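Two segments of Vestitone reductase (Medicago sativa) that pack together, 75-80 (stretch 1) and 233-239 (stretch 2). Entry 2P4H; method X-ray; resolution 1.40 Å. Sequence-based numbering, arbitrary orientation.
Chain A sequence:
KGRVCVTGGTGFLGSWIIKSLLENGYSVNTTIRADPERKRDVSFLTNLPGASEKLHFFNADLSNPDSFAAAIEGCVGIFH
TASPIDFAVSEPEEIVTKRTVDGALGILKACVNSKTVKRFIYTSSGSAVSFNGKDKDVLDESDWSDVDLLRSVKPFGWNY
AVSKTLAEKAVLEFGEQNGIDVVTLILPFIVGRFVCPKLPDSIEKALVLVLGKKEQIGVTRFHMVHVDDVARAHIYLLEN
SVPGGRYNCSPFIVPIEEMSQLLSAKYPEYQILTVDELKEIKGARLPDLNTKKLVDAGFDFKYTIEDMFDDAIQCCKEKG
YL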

# COMPACT_ATOMS: atom_id res chain seq x y z
N CYS A 75 -11.52 13.33 -14.16
CA CYS A 75 -10.81 13.18 -12.89
C CYS A 75 -9.55 14.02 -12.78
O CYS A 75 -8.83 14.22 -13.76
N VAL A 76 -9.28 14.52 -11.58
CA VAL A 76 -8.10 15.33 -11.33
C VAL A 76 -6.94 14.44 -10.88
O VAL A 76 -5.78 14.84 -10.91
N GLY A 77 -7.27 13.22 -10.46
CA GLY A 77 -6.25 12.30 -10.02
C GLY A 77 -6.65 10.85 -10.20
O GLY A 77 -7.84 10.53 -10.27
N ILE A 78 -5.65 9.99 -10.30
CA ILE A 78 -5.86 8.55 -10.44
C ILE A 78 -4.95 7.88 -9.42
O ILE A 78 -3.73 8.10 -9.43
N PHE A 79 -5.55 7.08 -8.54
CA PHE A 79 -4.79 6.34 -7.54
C PHE A 79 -4.92 4.87 -7.93
O PHE A 79 -5.97 4.25 -7.72
N HIS A 80 -3.86 4.33 -8.52
CA HIS A 80 -3.86 2.95 -8.96
C HIS A 80 -3.31 2.04 -7.87
O HIS A 80 -2.09 1.89 -7.72
N ALA A 233 -0.90 10.73 2.43
CA ALA A 233 0.21 10.94 1.50
C ALA A 233 -0.29 11.03 0.07
O ALA A 233 0.23 11.83 -0.72
N HIS A 234 -1.29 10.23 -0.28
CA HIS A 234 -1.87 10.26 -1.62
C HIS A 234 -2.46 11.64 -1.90
O HIS A 234 -2.21 12.24 -2.94
N ILE A 235 -3.25 12.14 -0.95
CA ILE A 235 -3.88 13.44 -1.11
C ILE A 235 -2.83 14.55 -1.16
O ILE A 235 -2.93 15.47 -1.97
N TYR A 236 -1.81 14.45 -0.31
CA TYR A 236 -0.75 15.45 -0.28
C TYR A 236 -0.04 15.54 -1.63
O TYR A 236 0.17 16.64 -2.17
N LEU A 237 0.35 14.40 -2.18
CA LEU A 237 1.06 14.38 -3.45
C LEU A 237 0.18 14.79 -4.63
O LEU A 237 0.68 15.23 -5.66
N LEU A 238 -1.13 14.65 -4.47
CA LEU A 238 -2.05 15.05 -5.52
C LEU A 238 -2.21 16.57 -5.50
O LEU A 238 -2.29 17.21 -6.55
N GLU A 239 -2.26 17.14 -4.30
CA GLU A 239 -2.46 18.58 -4.12
C GLU A 239 -1.21 19.45 -4.15
O GLU A 239 -1.29 20.66 -4.38

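The strand 77-80 and the helix 233-239 pack with their axes 9.9 Å apart at closest approach and their N-to-C directions at 145°, so the chains run roughly antiparallel, well off exact alignment. The CA register is consistent with this: Gly-77 lies nearest Leu-238, at 6.7 Å from CA to CA, and Phe-79 lies nearest His-234, at 7.7 Å between the same atoms. The shared surface is modest, 255 Å² summed over both sides, and no hydrogen bond crosses it. The packing therefore rests on apolar and aromatic contact.

Alternation along the strand decides which side chains can take part. The CA-to-CB bond of Phe-79 points toward the helix, while those of Ile-78 and His-80 point away; for Ile-78, with chi1 m and chi2 t, the nearest side-chain approach is Ile-78 CB to Leu-238 CD1, 8.0 Å. On the helix, His-234 and Leu-238 point toward the strand. They are four residues apart, about one helical turn, and the bond from Leu-238 N to His-234 O (3.1 Å) belongs to the turn that places them on the same side.

Phe-79 gives up more area than any other residue here, 91 Å². Its chi1 of -63° (m) carries the ring to the helix, where it meets both inward-pointing residues. His-234 lies over one face: the ring centroids are 4.9 Å apart, and the planes meet at 60°. This is an edge-to-face pair, with the imidazole edge directed at the phenyl face. The imidazole is probably turned over in the model. A contact independent of this ambiguity comes from His-234 CB, which sits 4.0 Å from the centroid of the Phe-79 ring and 25° off its normal, a CH-pi arrangement. With chi1 at -82° (m) and chi2 at -105°, His-234 thus presents both its CB and its ring to the same phenyl group.

Leu-238 meets the far end of that ring, with Leu-238 CD2 4.0 Å from Phe-79 CZ in an oblique approach. Its t,p conformation (chi1 167°, chi2 67°) spreads the two methyls over different neighbours: while CD2 reaches the phenyl ring, Leu-238 CD1 lies 3.9 Å from Gly-77 CA and 3.6 Å from Val-76 O. The absence of a side chain at Gly-77 matters to this fit, since an ideal CB there would point toward the helix and come within 2.8 Å of Leu-238 CD1, a clash.

The remaining contributions are small. Val-76 (chi1 m) points toward the helix, but its nearest side-chain approach is Val-76 CG2 to Leu-238 CD2, 4.6 Å. Ile-235 points away, and its contact is through the backbone, Ile-235 N to Phe-79 CZ at 4.4 Å. Tyr-236 and Glu-239 lie out of reach, with Tyr-236 OH and Glu-239 OE2 hydrogen-bonded elsewhere in the structure.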

# COMPACT_ATOMS: atom_id res chain seq x y z
CB CYS A 75 -10.46 11.71 -12.66
SG CYS A 75 -11.88 10.66 -12.32
CB VAL A 76 -8.36 16.41 -10.25
CG1 VAL A 76 -9.46 17.35 -10.72
CG2 VAL A 76 -8.76 15.75 -8.94
CB ILE A 78 -5.48 8.03 -11.85
CG1 ILE A 78 -6.41 8.62 -12.91
CG2 ILE A 78 -5.56 6.50 -11.88
CD1 ILE A 78 -5.97 8.32 -14.34
CB PHE A 79 -5.38 6.54 -6.13
CG PHE A 79 -5.31 7.97 -5.63
CD1 PHE A 79 -4.55 8.94 -6.28
CD2 PHE A 79 -6.01 8.33 -4.47
CE1 PHE A 79 -4.48 10.24 -5.79
CE2 PHE A 79 -5.94 9.63 -3.97
CZ PHE A 79 -5.18 10.59 -4.63
CB HIS A 80 -3.03 2.81 -10.24
CG HIS A 80 -3.21 1.50 -10.93
ND1 HIS A 80 -2.34 1.03 -11.90
CD2 HIS A 80 -4.17 0.56 -10.80
CE1 HIS A 80 -2.77 -0.15 -12.33
NE2 HIS A 80 -3.88 -0.45 -11.68
CB ALA A 233 1.22 9.80 1.63
CB HIS A 234 -2.97 9.21 -1.78
CG HIS A 234 -2.47 7.83 -2.07
ND1 HIS A 234 -2.55 7.24 -3.31
CD2 HIS A 234 -1.89 6.91 -1.26
CE1 HIS A 234 -2.05 6.02 -3.26
NE2 HIS A 234 -1.64 5.79 -2.03
CB ILE A 235 -4.90 13.69 0.02
CG1 ILE A 235 -6.05 12.69 -0.10
CG2 ILE A 235 -5.43 15.12 -0.05
CD1 ILE A 235 -7.07 12.77 1.03
CB TYR A 236 0.27 15.11 0.80
CG TYR A 236 1.37 16.14 0.91
CD1 TYR A 236 1.19 17.30 1.66
CD2 TYR A 236 2.57 15.98 0.21
CE1 TYR A 236 2.17 18.29 1.71
CE2 TYR A 236 3.56 16.96 0.25
CZ TYR A 236 3.35 18.11 1.00
OH TYR A 236 4.33 19.08 1.04
CB LEU A 237 1.68 12.99 -3.68
CG LEU A 237 2.77 12.68 -2.65
CD1 LEU A 237 3.16 11.22 -2.72
CD2 LEU A 237 3.98 13.58 -2.90
CB LEU A 238 -3.43 14.41 -5.31
CG LEU A 238 -4.58 14.98 -6.14
CD1 LEU A 238 -4.36 14.69 -7.62
CD2 LEU A 238 -5.90 14.39 -5.67
CB GLU A 239 -3.20 18.84 -2.80
CG GLU A 239 -4.51 18.08 -2.64
CD GLU A 239 -5.23 18.40 -1.34
OE1 GLU A 239 -4.55 18.72 -0.34
OE2 GLU A 239 -6.48 18.32 -1.31